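PDB 6KR6: protein piwi from Drosophila melanogaster, which directly binds 24 to 30 nucleotide piRNAs and, in complexes with them, mediates the repression of transposable elements. Local coordinates for residues C508-D513 with V535-T540; V447-R452 with E480-D485; R517-K522 with G792-S797. All coordinates share one frame; numbering follows the deposited sequence.

Contact 1: C508-D513 with V535-T540. With nucleotides of chain B.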
loop_
_atom_site.group_PDB
_atom_site.type_symbol
_atom_site.label_atom_id
_atom_site.label_comp_id
_atom_site.label_asym_id
_atom_site.label_seq_id
_atom_site.Cartn_x
_atom_site.Cartn_y
_atom_site.Cartn_z
ATOM N N CYS A 508 5.716 32.563 1.029
ATOM C CA CYS A 508 5.464 33.015 -0.334
ATOM C C CYS A 508 3.982 32.870 -0.649
ATOM O O CYS A 508 3.443 31.759 -0.619
ATOM C CB CYS A 508 6.305 32.227 -1.340
ATOM S SG CYS A 508 8.081 32.536 -1.224
ATOM N N LEU A 509 3.334 33.991 -0.954
ATOM C CA LEU A 509 1.931 33.999 -1.349
ATOM C C LEU A 509 1.850 33.786 -2.856
ATOM O O LEU A 509 2.450 34.543 -3.627
ATOM C CB LEU A 509 1.266 35.314 -0.944
ATOM C CG LEU A 509 -0.263 35.336 -0.882
ATOM C CD1 LEU A 509 -0.766 34.314 0.123
ATOM C CD2 LEU A 509 -0.769 36.729 -0.533
ATOM N N VAL A 510 1.115 32.760 -3.274
ATOM C CA VAL A 510 1.047 32.393 -4.687
ATOM C C VAL A 510 -0.353 32.670 -5.217
ATOM O O VAL A 510 -1.313 32.722 -4.433
ATOM C CB VAL A 510 1.438 30.922 -4.900
ATOM C CG1 VAL A 510 2.789 30.637 -4.266
ATOM C CG2 VAL A 510 0.369 29.999 -4.338
ATOM N N PRO A 511 -0.522 32.865 -6.528
ATOM C CA PRO A 511 -1.867 33.130 -7.060
ATOM C C PRO A 511 -2.729 31.883 -7.191
ATOM O O PRO A 511 -3.930 31.933 -6.908
ATOM C CB PRO A 511 -1.587 33.752 -8.437
ATOM C CG PRO A 511 -0.137 34.130 -8.425
ATOM C CD PRO A 511 0.522 33.133 -7.529
ATOM N N ASN A 512 -2.148 30.764 -7.621
ATOM C CA ASN A 512 -2.946 29.601 -7.986
ATOM C C ASN A 512 -2.226 28.326 -7.553
ATOM O O ASN A 512 -1.205 28.360 -6.858
ATOM C CB ASN A 512 -3.240 29.601 -9.492
ATOM C CG ASN A 512 -1.977 29.640 -10.336
ATOM O OD1 ASN A 512 -0.860 29.622 -9.815
ATOM N ND2 ASN A 512 -2.150 29.687 -11.650
ATOM N N ASP A 513 -2.775 27.195 -7.991
ATOM C CA ASP A 513 -2.254 25.870 -7.666
ATOM C C ASP A 513 -1.366 25.386 -8.814
ATOM O O ASP A 513 -1.718 24.500 -9.591
ATOM C CB ASP A 513 -3.413 24.911 -7.397
ATOM C CG ASP A 513 -2.969 23.599 -6.774
ATOM O OD1 ASP A 513 -2.036 22.959 -7.301
ATOM O OD2 ASP A 513 -3.568 23.200 -5.754
ATOM N N VAL A 535 4.380 28.054 1.747
ATOM C CA VAL A 535 3.609 28.469 0.583
ATOM C C VAL A 535 2.137 28.512 0.967
ATOM O O VAL A 535 1.634 27.600 1.630
ATOM C CB VAL A 535 3.840 27.521 -0.612
ATOM C CG1 VAL A 535 2.973 27.922 -1.793
ATOM C CG2 VAL A 535 5.309 27.515 -1.005
ATOM N N VAL A 536 1.451 29.577 0.556
ATOM C CA VAL A 536 0.033 29.768 0.837
ATOM C C VAL A 536 -0.672 30.083 -0.475
ATOM O O VAL A 536 -0.348 31.080 -1.133
ATOM C CB VAL A 536 -0.208 30.890 1.860
ATOM C CG1 VAL A 536 -1.698 31.129 2.043
ATOM C CG2 VAL A 536 0.449 30.551 3.190
ATOM N N THR A 537 -1.629 29.238 -0.855
ATOM C CA THR A 537 -2.415 29.485 -2.057
ATOM C C THR A 537 -3.322 30.691 -1.846
ATOM O O THR A 537 -3.812 30.931 -0.740
ATOM C CB THR A 537 -3.245 28.251 -2.416
ATOM O OG1 THR A 537 -2.406 27.091 -2.401
ATOM C CG2 THR A 537 -3.862 28.395 -3.800
ATOM N N LEU A 538 -3.535 31.460 -2.918
ATOM C CA LEU A 538 -4.326 32.683 -2.808
ATOM C C LEU A 538 -5.743 32.392 -2.329
ATOM O O LEU A 538 -6.317 33.176 -1.563
ATOM C CB LEU A 538 -4.359 33.413 -4.150
ATOM C CG LEU A 538 -5.072 34.765 -4.151
ATOM C CD1 LEU A 538 -4.390 35.719 -3.184
ATOM C CD2 LEU A 538 -5.112 35.346 -5.554
ATOM N N LYS A 539 -6.320 31.267 -2.763
ATOM C CA LYS A 539 -7.657 30.888 -2.316
ATOM C C LYS A 539 -7.734 30.715 -0.804
ATOM O O LYS A 539 -8.820 30.844 -0.230
ATOM C CB LYS A 539 -8.091 29.595 -3.007
ATOM N N THR A 540 -6.604 30.441 -0.151
ATOM C CA THR A 540 -6.605 30.264 1.297
ATOM C C THR A 540 -6.868 31.583 2.016
ATOM O O THR A 540 -7.549 31.605 3.048
ATOM C CB THR A 540 -5.273 29.661 1.748
ATOM O OG1 THR A 540 -5.092 28.381 1.130
ATOM C CG2 THR A 540 -5.230 29.502 3.258
ATOM O OP3 U B 1 3.535 24.409 3.382
ATOM P P U B 1 4.117 24.060 2.069
ATOM O OP1 U B 1 5.423 24.751 1.947
ATOM O OP2 U B 1 4.079 22.583 1.952
ATOM O "O5'" U B 1 3.170 24.652 0.933
ATOM C "C5'" U B 1 1.881 24.098 0.688
ATOM C "C4'" U B 1 1.031 25.021 -0.149
ATOM O "O4'" U B 1 1.446 24.930 -1.540
ATOM C "C3'" U B 1 -0.470 24.730 -0.130
ATOM O "O3'" U B 1 -1.191 25.960 -0.161
ATOM C "C2'" U B 1 -0.691 23.974 -1.437
ATOM O "O2'" U B 1 -2.002 24.068 -1.953
ATOM C "C1'" U B 1 0.327 24.643 -2.355
ATOM N N1 U B 1 0.765 23.792 -3.473
ATOM C C2 U B 1 0.955 24.395 -4.701
ATOM O O2 U B 1 0.797 25.590 -4.880
ATOM N N3 U B 1 1.353 23.551 -5.710
ATOM C C4 U B 1 1.565 22.191 -5.621
ATOM O O4 U B 1 1.922 21.566 -6.622
ATOM C C5 U B 1 1.337 21.640 -4.320
ATOM C C6 U B 1 0.950 22.439 -3.317
ATOM P P A B 2 -2.591 26.093 0.614
ATOM O OP1 A B 2 -3.512 25.083 0.032
ATOM O OP2 A B 2 -2.980 27.526 0.650
ATOM O "O5'" A B 2 -2.265 25.636 2.104
ATOM C "C5'" A B 2 -1.258 26.267 2.882
ATOM C "C4'" A B 2 -1.318 25.779 4.305
ATOM O "O4'" A B 2 -2.471 26.376 4.949
ATOM C "C3'" A B 2 -1.518 24.275 4.458
ATOM O "O3'" A B 2 -0.288 23.567 4.476
ATOM C "C2'" A B 2 -2.301 24.150 5.758
ATOM O "O2'" A B 2 -1.425 24.197 6.873
ATOM C "C1'" A B 2 -3.135 25.428 5.748
ATOM N N9 A B 2 -4.489 25.246 5.193
ATOM C C8 A B 2 -4.972 25.809 4.037
ATOM N N7 A B 2 -6.219 25.507 3.780
ATOM C C5 A B 2 -6.589 24.700 4.846
ATOM C C6 A B 2 -7.796 24.054 5.163
ATOM N N6 A B 2 -8.893 24.124 4.406
ATOM N N1 A B 2 -7.838 23.324 6.298
ATOM C C2 A B 2 -6.737 23.256 7.057
ATOM N N3 A B 2 -5.545 23.818 6.866
ATOM C C4 A B 2 -5.536 24.536 5.730
#
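The bridges from C508 and L509 to V535 and V536 belong to a beta-alpha-beta unit of the Argonaute MID domain, in which strands 506-510 and 533-537 run parallel and helix 515-528 connects them. Two backbone bonds tie the strands. V536 N reaches C508 O at 3.2 Å, and V510 N gives to V536 O at 3.1 Å in an almost straight bond (176°). On the face shared by V510 and V535 the two valines cross at about a right angle, CG1 to CG1 at 3.7 Å. V535 CB and CG1 also rest against O5' and O4' of U1 of chain B. On the face of L509 and V536 the contact is apolar: L509 CD1 lies 3.8 Å from V536 CG1, and L460 of helix 454-471 touches both residues. Beyond T537, L538 directs its CB toward P511 O. On the adjoining loop, N512 OD1 is taken by R517 NH2. The far side of strand 533-537 receives the 5' end of the guide RNA. T537 N gives a hydrogen bond to OP2 of A2 of chain B at 2.6 Å. With T537 OG1 anti to its own carbonyl carbon and beside the backbone N (chi1 -49°), the hydroxyl serves the same internucleotide linkage, giving a hydrogen bond to O3' of U1 of chain B at 2.8 Å.

Contact 2: V447-R452 with E480-D485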
loop_
_atom_site.group_PDB
_atom_site.type_symbol
_atom_site.label_atom_id
_atom_site.label_comp_id
_atom_site.label_asym_id
_atom_site.label_seq_id
_atom_site.Cartn_x
_atom_site.Cartn_y
_atom_site.Cartn_z
ATOM N N VAL A 447 8.526 37.831 3.671
ATOM C CA VAL A 447 7.305 37.485 2.958
ATOM C C VAL A 447 7.404 38.057 1.552
ATOM O O VAL A 447 7.537 39.276 1.382
ATOM C CB VAL A 447 6.046 38.010 3.665
ATOM C CG1 VAL A 447 4.854 37.898 2.744
ATOM C CG2 VAL A 447 5.798 37.232 4.945
ATOM N N ILE A 448 7.333 37.178 0.553
ATOM C CA ILE A 448 7.423 37.540 -0.857
ATOM C C ILE A 448 6.038 37.405 -1.473
ATOM O O ILE A 448 5.400 36.351 -1.359
ATOM C CB ILE A 448 8.443 36.660 -1.598
ATOM C CG1 ILE A 448 9.807 36.735 -0.910
ATOM C CG2 ILE A 448 8.551 37.074 -3.056
ATOM C CD1 ILE A 448 10.863 35.864 -1.549
ATOM N N ALA A 449 5.578 38.467 -2.127
ATOM C CA ALA A 449 4.238 38.499 -2.699
ATOM C C ALA A 449 4.218 39.526 -3.821
ATOM O O ALA A 449 5.055 40.435 -3.848
ATOM C CB ALA A 449 3.188 38.840 -1.629
ATOM N N PRO A 450 3.286 39.407 -4.764
ATOM C CA PRO A 450 3.170 40.423 -5.814
ATOM C C PRO A 450 2.337 41.611 -5.354
ATOM O O PRO A 450 1.571 41.540 -4.392
ATOM C CB PRO A 450 2.488 39.676 -6.967
ATOM C CG PRO A 450 1.858 38.453 -6.353
ATOM C CD PRO A 450 2.274 38.348 -4.912
ATOM N N GLN A 451 2.503 42.721 -6.079
ATOM C CA GLN A 451 1.860 43.973 -5.688
ATOM C C GLN A 451 0.341 43.872 -5.731
ATOM O O GLN A 451 -0.350 44.566 -4.973
ATOM C CB GLN A 451 2.346 45.110 -6.590
ATOM C CG GLN A 451 1.796 46.480 -6.227
ATOM C CD GLN A 451 2.350 47.584 -7.104
ATOM O OE1 GLN A 451 3.321 47.384 -7.834
ATOM N NE2 GLN A 451 1.733 48.758 -7.038
ATOM N N ARG A 452 -0.200 43.005 -6.589
ATOM C CA ARG A 452 -1.647 42.936 -6.757
ATOM C C ARG A 452 -2.351 42.396 -5.517
ATOM O O ARG A 452 -3.509 42.749 -5.265
ATOM C CB ARG A 452 -1.988 42.074 -7.971
ATOM N N GLU A 480 9.211 42.875 3.953
ATOM C CA GLU A 480 8.341 43.047 2.798
ATOM C C GLU A 480 9.135 42.827 1.513
ATOM O O GLU A 480 10.134 43.513 1.272
ATOM C CB GLU A 480 7.733 44.450 2.839
ATOM C CG GLU A 480 6.820 44.818 1.690
ATOM C CD GLU A 480 6.217 46.205 1.859
ATOM O OE1 GLU A 480 5.920 46.589 3.011
ATOM O OE2 GLU A 480 6.047 46.915 0.846
ATOM N N PHE A 481 8.700 41.872 0.685
ATOM C CA PHE A 481 9.326 41.596 -0.609
ATOM C C PHE A 481 8.213 41.583 -1.654
ATOM O O PHE A 481 7.653 40.530 -1.976
ATOM C CB PHE A 481 10.102 40.283 -0.582
ATOM C CG PHE A 481 11.588 40.455 -0.725
ATOM C CD1 PHE A 481 12.192 40.368 -1.968
ATOM C CD2 PHE A 481 12.381 40.706 0.384
ATOM C CE1 PHE A 481 13.558 40.527 -2.106
ATOM C CE2 PHE A 481 13.748 40.868 0.254
ATOM C CZ PHE A 481 14.338 40.778 -0.992
ATOM N N ILE A 482 7.897 42.761 -2.180
ATOM C CA ILE A 482 6.822 42.932 -3.146
ATOM C C ILE A 482 7.424 42.911 -4.543
ATOM O O ILE A 482 8.240 43.773 -4.893
ATOM C CB ILE A 482 6.044 44.232 -2.896
ATOM C CG1 ILE A 482 5.433 44.219 -1.494
ATOM C CG2 ILE A 482 4.967 44.416 -3.947
ATOM C CD1 ILE A 482 4.617 42.982 -1.189
ATOM N N ILE A 483 7.025 41.923 -5.331
ATOM C CA ILE A 483 7.429 41.823 -6.715
ATOM C C ILE A 483 6.304 42.355 -7.595
ATOM O O ILE A 483 5.211 42.664 -7.129
ATOM C CB ILE A 483 7.813 40.374 -7.099
ATOM C CG1 ILE A 483 6.654 39.419 -6.809
ATOM C CG2 ILE A 483 9.063 39.940 -6.349
ATOM C CD1 ILE A 483 6.963 37.969 -7.119
ATOM N N TYR A 484 6.579 42.467 -8.894
ATOM C CA TYR A 484 5.629 43.019 -9.853
ATOM C C TYR A 484 4.855 41.924 -10.580
ATOM O O TYR A 484 3.622 41.889 -10.524
ATOM C CB TYR A 484 6.371 43.920 -10.849
ATOM C CG TYR A 484 7.182 45.004 -10.179
ATOM C CD1 TYR A 484 6.674 45.700 -9.089
ATOM C CD2 TYR A 484 8.462 45.318 -10.619
ATOM C CE1 TYR A 484 7.411 46.688 -8.465
ATOM C CE2 TYR A 484 9.209 46.305 -9.999
ATOM C CZ TYR A 484 8.677 46.987 -8.923
ATOM O OH TYR A 484 9.414 47.969 -8.303
ATOM N N ASP A 485 5.559 41.025 -11.259
ATOM C CA ASP A 485 4.920 39.923 -11.961
ATOM C C ASP A 485 4.824 38.701 -11.057
ATOM O O ASP A 485 5.621 38.523 -10.133
ATOM C CB ASP A 485 5.691 39.570 -13.234
#
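The F481 ring is met obliquely by I448 CG1, which lies 4.1 Å from F481 CG; the two side chains run side by side and point the same way. The F481 side chain also touches A494 and C498 of helix 488-499. At the other end of the pair, the Q451 amide and the Y484 ring cross with their planes 60° apart, and Q451 OE1 comes within 4.0 Å of Y484 CD1. Q451 CG is anti to the backbone N (chi1 -177°), and the extended chain beyond it brings OE1 to the ring. Between these groups strands 446-450 and 479-483 pair in parallel, the first beta-alpha-beta unit of the MID sheet, with helix 454-471 as the connection. That helix packs on V447 and A449, whereas helix 488-499 covers the face of I448, P450 and F481. Four backbone bonds join the strands. A449 takes part in two of them, giving its N-H to F481 O at 2.9 Å while its O accepts I483 N; the same O also receives the I482 CA-H, with CA at 3.1 Å. Where the strands end, I482 CG2 rests 3.6 Å from Q451 CA, and Q451 N closes the ladder on I483 O.

Contact 3: R517-K522 with G792-S797. With ZN (zinc ion), chain E; nucleotides of chain B.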
loop_
_atom_site.group_PDB
_atom_site.type_symbol
_atom_site.label_atom_id
_atom_site.label_comp_id
_atom_site.label_asym_id
_atom_site.label_seq_id
_atom_site.Cartn_x
_atom_site.Cartn_y
_atom_site.Cartn_z
ATOM N N ARG A 517 5.788 26.516 -10.424
ATOM C CA ARG A 517 6.378 27.551 -9.582
ATOM C C ARG A 517 6.591 27.058 -8.155
ATOM O O ARG A 517 7.570 27.448 -7.511
ATOM C CB ARG A 517 5.514 28.818 -9.603
ATOM C CG ARG A 517 4.576 28.987 -8.416
ATOM C CD ARG A 517 4.287 30.455 -8.129
ATOM N NE ARG A 517 3.772 31.163 -9.297
ATOM C CZ ARG A 517 2.516 31.084 -9.725
ATOM N NH1 ARG A 517 2.135 31.766 -10.795
ATOM N NH2 ARG A 517 1.644 30.316 -9.087
ATOM N N TYR A 518 5.713 26.185 -7.654
ATOM C CA TYR A 518 5.900 25.641 -6.312
ATOM C C TYR A 518 7.168 24.798 -6.239
ATOM O O TYR A 518 7.959 24.919 -5.293
ATOM C CB TYR A 518 4.679 24.815 -5.905
ATOM C CG TYR A 518 4.872 24.035 -4.624
ATOM C CD1 TYR A 518 5.119 24.687 -3.422
ATOM C CD2 TYR A 518 4.800 22.648 -4.611
ATOM C CE1 TYR A 518 5.295 23.981 -2.247
ATOM C CE2 TYR A 518 4.974 21.932 -3.440
ATOM C CZ TYR A 518 5.221 22.604 -2.262
ATOM O OH TYR A 518 5.394 21.896 -1.095
ATOM N N SER A 519 7.377 23.938 -7.239
ATOM C CA SER A 519 8.578 23.115 -7.270
ATOM C C SER A 519 9.828 23.973 -7.403
ATOM O O SER A 519 10.847 23.701 -6.756
ATOM C CB SER A 519 8.489 22.105 -8.413
ATOM O OG SER A 519 7.384 21.235 -8.237
ATOM N N SER A 520 9.771 25.024 -8.229
ATOM C CA SER A 520 10.933 25.898 -8.369
ATOM C C SER A 520 11.241 26.624 -7.060
ATOM O O SER A 520 12.412 26.764 -6.681
ATOM C CB SER A 520 10.704 26.898 -9.500
ATOM O OG SER A 520 11.887 27.625 -9.788
ATOM N N ILE A 521 10.202 27.080 -6.356
ATOM C CA ILE A 521 10.398 27.751 -5.072
ATOM C C ILE A 521 11.041 26.802 -4.070
ATOM O O ILE A 521 12.010 27.157 -3.384
ATOM C CB ILE A 521 9.058 28.302 -4.548
ATOM C CG1 ILE A 521 8.632 29.532 -5.352
ATOM C CG2 ILE A 521 9.153 28.629 -3.065
ATOM C CD1 ILE A 521 7.290 30.092 -4.941
ATOM N N LYS A 522 10.513 25.580 -3.970
ATOM C CA LYS A 522 11.073 24.621 -3.023
ATOM C C LYS A 522 12.509 24.258 -3.384
ATOM O O LYS A 522 13.352 24.072 -2.496
ATOM C CB LYS A 522 10.201 23.368 -2.956
ATOM C CG LYS A 522 8.916 23.559 -2.171
ATOM C CD LYS A 522 9.202 24.115 -0.786
ATOM C CE LYS A 522 7.928 24.252 0.027
ATOM N NZ LYS A 522 8.172 24.890 1.350
ATOM N N GLY A 792 10.792 13.423 -4.589
ATOM C CA GLY A 792 10.584 12.781 -5.875
ATOM C C GLY A 792 9.635 13.504 -6.807
ATOM O O GLY A 792 9.731 13.329 -8.026
ATOM N N THR A 793 8.724 14.313 -6.267
ATOM C CA THR A 793 7.738 15.012 -7.082
ATOM C C THR A 793 8.194 16.413 -7.477
ATOM O O THR A 793 7.956 16.844 -8.610
ATOM C CB THR A 793 6.402 15.093 -6.335
ATOM O OG1 THR A 793 5.923 13.771 -6.061
ATOM C CG2 THR A 793 5.360 15.840 -7.159
ATOM N N ASN A 794 8.861 17.129 -6.571
ATOM C CA ASN A 794 9.174 18.538 -6.775
ATOM C C ASN A 794 10.666 18.834 -6.739
ATOM O O ASN A 794 11.174 19.529 -7.628
ATOM C CB ASN A 794 8.448 19.383 -5.716
ATOM C CG ASN A 794 6.982 19.022 -5.589
ATOM O OD1 ASN A 794 6.616 18.121 -4.834
ATOM N ND2 ASN A 794 6.132 19.719 -6.335
ATOM N N LEU A 795 11.386 18.329 -5.737
ATOM C CA LEU A 795 12.780 18.721 -5.551
ATOM C C LEU A 795 13.710 18.066 -6.567
ATOM O O LEU A 795 14.598 18.733 -7.110
ATOM C CB LEU A 795 13.231 18.394 -4.128
ATOM C CG LEU A 795 12.544 19.200 -3.023
ATOM C CD1 LEU A 795 13.178 18.925 -1.668
ATOM C CD2 LEU A 795 12.583 20.685 -3.345
ATOM N N HIS A 796 13.534 16.769 -6.826
ATOM C CA HIS A 796 14.375 16.019 -7.765
ATOM C C HIS A 796 15.859 16.109 -7.409
ATOM O O HIS A 796 16.722 15.922 -8.271
ATOM C CB HIS A 796 14.149 16.478 -9.211
ATOM C CG HIS A 796 12.766 16.216 -9.721
ATOM N ND1 HIS A 796 12.060 17.136 -10.465
ATOM C CD2 HIS A 796 11.960 15.135 -9.598
ATOM C CE1 HIS A 796 10.878 16.636 -10.774
ATOM N NE2 HIS A 796 10.792 15.422 -10.260
ATOM N N SER A 797 16.169 16.397 -6.148
ATOM C CA SER A 797 17.545 16.468 -5.679
ATOM C C SER A 797 17.544 16.377 -4.160
ATOM O O SER A 797 16.501 16.477 -3.511
ATOM C CB SER A 797 18.244 17.747 -6.154
ATOM O OG SER A 797 18.590 17.656 -7.525
HETATM ZN ZN ZN E . 12.603 19.047 -10.943
ATOM O OP3 U B 1 3.535 24.409 3.382
ATOM P P U B 1 4.117 24.060 2.069
ATOM O OP1 U B 1 5.423 24.751 1.947
ATOM O OP2 U B 1 4.079 22.583 1.952
ATOM O "O5'" U B 1 3.170 24.652 0.933
ATOM C "C5'" U B 1 1.881 24.098 0.688
ATOM C "C4'" U B 1 1.031 25.021 -0.149
ATOM O "O4'" U B 1 1.446 24.930 -1.540
ATOM C "C3'" U B 1 -0.470 24.730 -0.130
ATOM O "O3'" U B 1 -1.191 25.960 -0.161
ATOM C "C2'" U B 1 -0.691 23.974 -1.437
ATOM O "O2'" U B 1 -2.002 24.068 -1.953
ATOM C "C1'" U B 1 0.327 24.643 -2.355
ATOM N N1 U B 1 0.765 23.792 -3.473
ATOM C C2 U B 1 0.955 24.395 -4.701
ATOM O O2 U B 1 0.797 25.590 -4.880
ATOM N N3 U B 1 1.353 23.551 -5.710
ATOM C C4 U B 1 1.565 22.191 -5.621
ATOM O O4 U B 1 1.922 21.566 -6.622
ATOM C C5 U B 1 1.337 21.640 -4.320
ATOM C C6 U B 1 0.950 22.439 -3.317
#
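S519 OG has two partners: N794 ND2 gives it a hydrogen bond of 2.7 Å, and it is also bonded to A515 O, one turn back in helix 515-528. The serine oxygen lies close to the N794 amide plane, and the N-H points at it well (160°). The bond links the C-terminal end of helix 779-795, of the PIWI domain, to the MID domain. Beside it, L795 CD2 packs 3.6 Å from K522 CB. The N794 amide stands steeply to the Y518 ring, their planes 75° apart, with ND2 3.7 Å from Y518 CD2. The tyrosine faces the first guide nucleotide in the 5'-end pocket characteristic of Argonaute MID domains. C6 of U1 of chain B sits 4.0 Å above the ring plane, displaced toward the rim, and Y518 CD2 approaches C4 of U1 of chain B at 3.4 Å. An alanine in place of Y518 would keep CB beside the uracil but would probably leave C4, C5 and C6 of the base without the ring that lies against them and open a gap next to the N794 amide. K522 bends at chi2 (-53°) and extends to the 5' phosphate, where NZ gives a 2.8 Å bond to OP1 of U1 of chain B; T533 and Y526 hold the same NZ. H796 ND1 binds a zinc ion at 2.0 Å, and its NE2 is bonded to T586. The uracil thus meets an aromatic ring, while the phosphate meets a lysine whose positive charge probably offsets part of the phosphate's negative charge.

Contact 2 comes first along the chain and closes before the other two open; contacts 1 and 3 then interleave, because helix 515-528 lies between the two strands of contact 1. Contacts 1 and 2 share one parallel sheet, ordered 479-483, 446-450, 506-510, 533-537, and their centres are about 12 Å apart; the middle strands are probably joined by a bond from L509 N to I448 O. The centre of contact 3 is about 16 Å from that of contact 1 and 21 Å from that of contact 2. Contacts 1 and 3 both reach the RNA, approaching U1 of chain B from strand 533-537 and from helix 515-528, whereas contact 2 builds the sheet away from it.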